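PDB 6IV9: Cas13d from uncultured Ruminococcus sp, which binds a CRISPR RNA in a binary complex and probably uses its two HEPN domains to mature that RNA and cleave target RNA. Local coordinates for residues R776-D787 / R804-D815. The protein carries 2 engineered substitutions. Sequence-based numbering, arbitrary orientation.
Sequences RILSQTLCELCD and RKCVEVDINNAD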
loop_
_atom_site.group_PDB
_atom_site.type_symbol
_atom_site.label_atom_id
_atom_site.label_comp_id
_atom_site.label_asym_id
_atom_site.label_seq_id
_atom_site.Cartn_x
_atom_site.Cartn_y
_atom_site.Cartn_z
ATOM N N ARG A 776 -23.844 14.802 -6.688
ATOM C CA ARG A 776 -24.812 13.768 -7.127
ATOM C C ARG A 776 -25.144 13.870 -8.619
ATOM O O ARG A 776 -25.811 12.988 -9.101
ATOM C CB ARG A 776 -26.120 13.877 -6.341
ATOM C CG ARG A 776 -25.965 13.877 -4.832
ATOM C CD ARG A 776 -27.267 14.246 -4.155
ATOM N NE ARG A 776 -27.690 15.585 -4.502
ATOM C CZ ARG A 776 -28.944 15.966 -4.623
ATOM N NH1 ARG A 776 -29.915 15.178 -4.220
ATOM N NH2 ARG A 776 -29.225 17.137 -5.145
ATOM N N ILE A 777 -24.632 14.877 -9.310
ATOM C CA ILE A 777 -25.057 15.151 -10.713
ATOM C C ILE A 777 -24.780 13.984 -11.672
ATOM O O ILE A 777 -25.600 13.775 -12.546
ATOM C CB ILE A 777 -24.474 16.485 -11.205
ATOM C CG1 ILE A 777 -25.078 16.931 -12.537
ATOM C CG2 ILE A 777 -22.968 16.436 -11.275
ATOM C CD1 ILE A 777 -26.554 17.146 -12.502
ATOM N N LEU A 778 -23.644 13.304 -11.545
ATOM C CA LEU A 778 -23.367 12.195 -12.486
ATOM C C LEU A 778 -24.381 11.064 -12.305
ATOM O O LEU A 778 -24.973 10.657 -13.274
ATOM C CB LEU A 778 -21.966 11.679 -12.176
ATOM C CG LEU A 778 -21.091 11.293 -13.358
ATOM C CD1 LEU A 778 -20.238 10.095 -13.044
ATOM C CD2 LEU A 778 -21.860 11.123 -14.643
ATOM N N SER A 779 -24.568 10.598 -11.081
ATOM C CA SER A 779 -25.527 9.496 -10.855
ATOM C C SER A 779 -26.939 9.934 -11.253
ATOM O O SER A 779 -27.639 9.163 -11.855
ATOM C CB SER A 779 -25.501 9.068 -9.429
ATOM O OG SER A 779 -24.274 8.470 -9.128
ATOM N N GLN A 780 -27.314 11.151 -10.887
ATOM C CA GLN A 780 -28.671 11.665 -11.180
ATOM C C GLN A 780 -28.877 11.741 -12.693
ATOM O O GLN A 780 -29.851 11.204 -13.179
ATOM C CB GLN A 780 -28.724 13.065 -10.589
ATOM C CG GLN A 780 -30.100 13.671 -10.426
ATOM C CD GLN A 780 -29.903 15.053 -9.851
ATOM O OE1 GLN A 780 -29.784 15.239 -8.647
ATOM N NE2 GLN A 780 -29.806 16.036 -10.725
ATOM N N THR A 781 -27.932 12.334 -13.399
ATOM C CA THR A 781 -28.056 12.471 -14.862
ATOM C C THR A 781 -28.093 11.101 -15.539
ATOM O O THR A 781 -28.928 10.902 -16.379
ATOM C CB THR A 781 -26.913 13.316 -15.415
ATOM O OG1 THR A 781 -26.967 14.570 -14.756
ATOM C CG2 THR A 781 -27.015 13.514 -16.903
ATOM N N LEU A 782 -27.211 10.188 -15.160
ATOM C CA LEU A 782 -27.193 8.847 -15.788
ATOM C C LEU A 782 -28.472 8.076 -15.471
ATOM O O LEU A 782 -28.916 7.358 -16.323
ATOM C CB LEU A 782 -25.930 8.106 -15.359
ATOM C CG LEU A 782 -24.636 8.737 -15.855
ATOM C CD1 LEU A 782 -23.437 7.981 -15.345
ATOM C CD2 LEU A 782 -24.630 8.799 -17.361
ATOM N N CYS A 783 -28.985 8.176 -14.251
ATOM C CA CYS A 783 -30.238 7.463 -13.904
ATOM C C CYS A 783 -31.390 8.023 -14.741
ATOM O O CYS A 783 -32.138 7.252 -15.277
ATOM C CB CYS A 783 -30.569 7.595 -12.424
ATOM S SG CYS A 783 -29.519 6.588 -11.344
ATOM N N GLU A 784 -31.458 9.339 -14.879
ATOM C CA GLU A 784 -32.544 9.983 -15.659
ATOM C C GLU A 784 -32.485 9.517 -17.115
ATOM O O GLU A 784 -33.527 9.237 -17.673
ATOM C CB GLU A 784 -32.354 11.494 -15.626
ATOM C CG GLU A 784 -32.784 12.141 -14.329
ATOM C CD GLU A 784 -32.432 13.615 -14.211
ATOM O OE1 GLU A 784 -32.800 14.214 -13.210
ATOM O OE2 GLU A 784 -31.783 14.149 -15.113
ATOM N N LEU A 785 -31.289 9.443 -17.692
ATOM C CA LEU A 785 -31.120 9.009 -19.098
ATOM C C LEU A 785 -31.582 7.564 -19.255
ATOM O O LEU A 785 -32.145 7.258 -20.282
ATOM C CB LEU A 785 -29.670 9.188 -19.537
ATOM C CG LEU A 785 -29.213 10.634 -19.629
ATOM C CD1 LEU A 785 -27.724 10.718 -19.861
ATOM C CD2 LEU A 785 -29.971 11.361 -20.717
ATOM N N CYS A 786 -31.327 6.713 -18.271
ATOM C CA CYS A 786 -31.783 5.314 -18.409
ATOM C C CYS A 786 -33.309 5.294 -18.473
ATOM O O CYS A 786 -33.842 4.519 -19.224
ATOM C CB CYS A 786 -31.341 4.465 -17.229
ATOM S SG CYS A 786 -29.586 4.042 -17.272
ATOM N N ASP A 787 -33.959 6.070 -17.618
ATOM C CA ASP A 787 -35.440 6.106 -17.580
ATOM C C ASP A 787 -36.034 6.730 -18.853
ATOM O O ASP A 787 -36.982 6.171 -19.363
ATOM C CB ASP A 787 -35.958 6.819 -16.329
ATOM C CG ASP A 787 -35.483 6.262 -14.992
ATOM O OD1 ASP A 787 -35.261 5.045 -14.887
ATOM O OD2 ASP A 787 -35.353 7.062 -14.063
ATOM N N ARG A 804 -31.045 0.611 -10.171
ATOM C CA ARG A 804 -31.109 2.012 -10.649
ATOM C C ARG A 804 -32.154 2.774 -9.829
ATOM O O ARG A 804 -31.883 3.881 -9.436
ATOM C CB ARG A 804 -31.499 2.054 -12.126
ATOM C CG ARG A 804 -31.609 3.452 -12.703
ATOM C CD ARG A 804 -32.610 3.523 -13.838
ATOM N NE ARG A 804 -32.358 2.413 -14.728
ATOM C CZ ARG A 804 -33.176 1.976 -15.654
ATOM N NH1 ARG A 804 -32.828 0.934 -16.382
ATOM N NH2 ARG A 804 -34.333 2.573 -15.856
ATOM N N LYS A 805 -33.301 2.152 -9.590
ATOM C CA LYS A 805 -34.391 2.763 -8.798
ATOM C C LYS A 805 -33.903 2.991 -7.373
ATOM O O LYS A 805 -34.230 4.013 -6.817
ATOM C CB LYS A 805 -35.626 1.867 -8.824
ATOM C CG LYS A 805 -36.376 1.868 -10.144
ATOM C CD LYS A 805 -36.523 3.254 -10.709
ATOM C CE LYS A 805 -36.864 3.304 -12.181
ATOM N NZ LYS A 805 -36.211 4.458 -12.836
ATOM N N CYS A 806 -33.145 2.046 -6.828
ATOM C CA CYS A 806 -32.605 2.180 -5.453
ATOM C C CYS A 806 -31.671 3.386 -5.386
ATOM O O CYS A 806 -31.766 4.140 -4.446
ATOM C CB CYS A 806 -31.829 0.935 -5.062
ATOM S SG CYS A 806 -32.888 -0.482 -4.701
ATOM N N VAL A 807 -30.813 3.548 -6.383
ATOM C CA VAL A 807 -29.873 4.699 -6.415
ATOM C C VAL A 807 -30.668 6.002 -6.500
ATOM O O VAL A 807 -30.255 6.976 -5.920
ATOM C CB VAL A 807 -28.870 4.564 -7.570
ATOM C CG1 VAL A 807 -28.107 5.847 -7.815
ATOM C CG2 VAL A 807 -27.929 3.400 -7.350
ATOM N N GLU A 808 -31.765 6.002 -7.249
ATOM C CA GLU A 808 -32.581 7.227 -7.387
ATOM C C GLU A 808 -33.136 7.611 -6.012
ATOM O O GLU A 808 -33.134 8.773 -5.683
ATOM C CB GLU A 808 -33.668 7.010 -8.432
ATOM C CG GLU A 808 -33.159 7.055 -9.853
ATOM C CD GLU A 808 -34.204 6.731 -10.907
ATOM O OE1 GLU A 808 -35.337 6.460 -10.536
ATOM O OE2 GLU A 808 -33.873 6.746 -12.072
ATOM N N VAL A 809 -33.570 6.630 -5.238
ATOM C CA VAL A 809 -34.098 6.921 -3.880
ATOM C C VAL A 809 -32.987 7.494 -2.995
ATOM O O VAL A 809 -33.240 8.429 -2.275
ATOM C CB VAL A 809 -34.705 5.658 -3.265
ATOM C CG1 VAL A 809 -35.011 5.865 -1.804
ATOM C CG2 VAL A 809 -35.943 5.241 -4.024
ATOM N N ASP A 810 -31.798 6.912 -3.077
ATOM C CA ASP A 810 -30.631 7.365 -2.283
ATOM C C ASP A 810 -30.253 8.794 -2.679
ATOM O O ASP A 810 -30.003 9.566 -1.803
ATOM C CB ASP A 810 -29.509 6.333 -2.355
ATOM C CG ASP A 810 -29.926 4.990 -1.780
ATOM O OD1 ASP A 810 -30.681 4.986 -0.796
ATOM O OD2 ASP A 810 -29.500 3.966 -2.311
ATOM N N ILE A 811 -30.296 9.129 -3.964
ATOM C CA ILE A 811 -29.935 10.502 -4.405
ATOM C C ILE A 811 -30.893 11.515 -3.768
ATOM O O ILE A 811 -30.451 12.563 -3.345
ATOM C CB ILE A 811 -29.984 10.607 -5.938
ATOM C CG1 ILE A 811 -28.840 9.857 -6.614
ATOM C CG2 ILE A 811 -29.990 12.049 -6.369
ATOM C CD1 ILE A 811 -29.048 9.661 -8.077
ATOM N N ASN A 812 -32.175 11.176 -3.747
ATOM C CA ASN A 812 -33.256 12.037 -3.204
ATOM C C ASN A 812 -33.127 12.213 -1.689
ATOM O O ASN A 812 -33.559 13.231 -1.185
ATOM C CB ASN A 812 -34.604 11.646 -3.790
ATOM C CG ASN A 812 -34.631 11.997 -5.259
ATOM O OD1 ASN A 812 -34.301 13.112 -5.635
ATOM N ND2 ASN A 812 -34.972 11.043 -6.096
ATOM N N ASN A 813 -32.612 11.194 -1.014
ATOM C CA ASN A 813 -32.358 11.203 0.444
ATOM C C ASN A 813 -31.208 12.152 0.772
ATOM O O ASN A 813 -31.099 12.565 1.916
ATOM C CB ASN A 813 -32.132 9.788 0.959
ATOM C CG ASN A 813 -33.449 9.070 1.125
ATOM O OD1 ASN A 813 -34.483 9.709 1.156
ATOM N ND2 ASN A 813 -33.419 7.760 1.205
ATOM N N ALA A 814 -30.347 12.399 -0.203
ATOM C CA ALA A 814 -29.159 13.252 -0.040
ATOM C C ALA A 814 -29.419 14.647 -0.597
ATOM O O ALA A 814 -30.512 14.903 -1.043
ATOM C CB ALA A 814 -27.997 12.612 -0.738
ATOM N N ASP A 815 -28.402 15.493 -0.541
ATOM C CA ASP A 815 -28.451 16.871 -1.070
ATOM C C ASP A 815 -27.028 17.318 -1.406
ATOM O O ASP A 815 -26.092 16.625 -1.065
ATOM C CB ASP A 815 -29.253 17.808 -0.172
ATOM C CG ASP A 815 -28.580 18.122 1.143
ATOM O OD1 ASP A 815 -27.371 18.048 1.209
ATOM O OD2 ASP A 815 -29.278 18.469 2.069
HETATM O O HOH W 1 -32.770 15.285 -4.890
#
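A salt-bridge network of D787, R804, K805 and E808 ties helix 777-787 to helix 804-813 at one end of their interface. D787 OD1 accepts from R804 NH2 at 2.8 Å, the oxygen lying in the guanidinium plane and met nearly along its C-O axis, while K805 NZ, bridged to E808 OE1 in its own helix, is modelled doubtfully close to the same oxygen. D787 OD2 and E808 OE2 are 2.5 Å apart, an approach that suggests a proton on one of the two acids. C786 CB sits 3.4 Å above the centre of the R804 guanidinium, whose NE is bonded to L797 O of the short helix 795-799; CG anti to the backbone N (chi1 179°) and a bend at chi3 bring the group there. A leucine in place of R804 would probably leave D787 with one cation fewer and the L797 carbonyl without this donor. The two helices pack roughly antiparallel, their segment axes at -138° and 10.1 Å apart, with helix 795-799 in the connection, and helix 901-908 packs against V807. Midway, C783 SG touches V807 CG1, and I811 CD1 lies against the backbone of Q780, 3.6 Å from its N. At the other end R776 NH1 donates to I811 O (2.8 Å) from above the carbonyl plane, on the face opposite A814 N, and a water links NH1 to N812 OD1. D815 CA lies over one face of this guanidinium, Q780 OE1 above the opposite face, offset toward the rim, and D774 pairs with NH2.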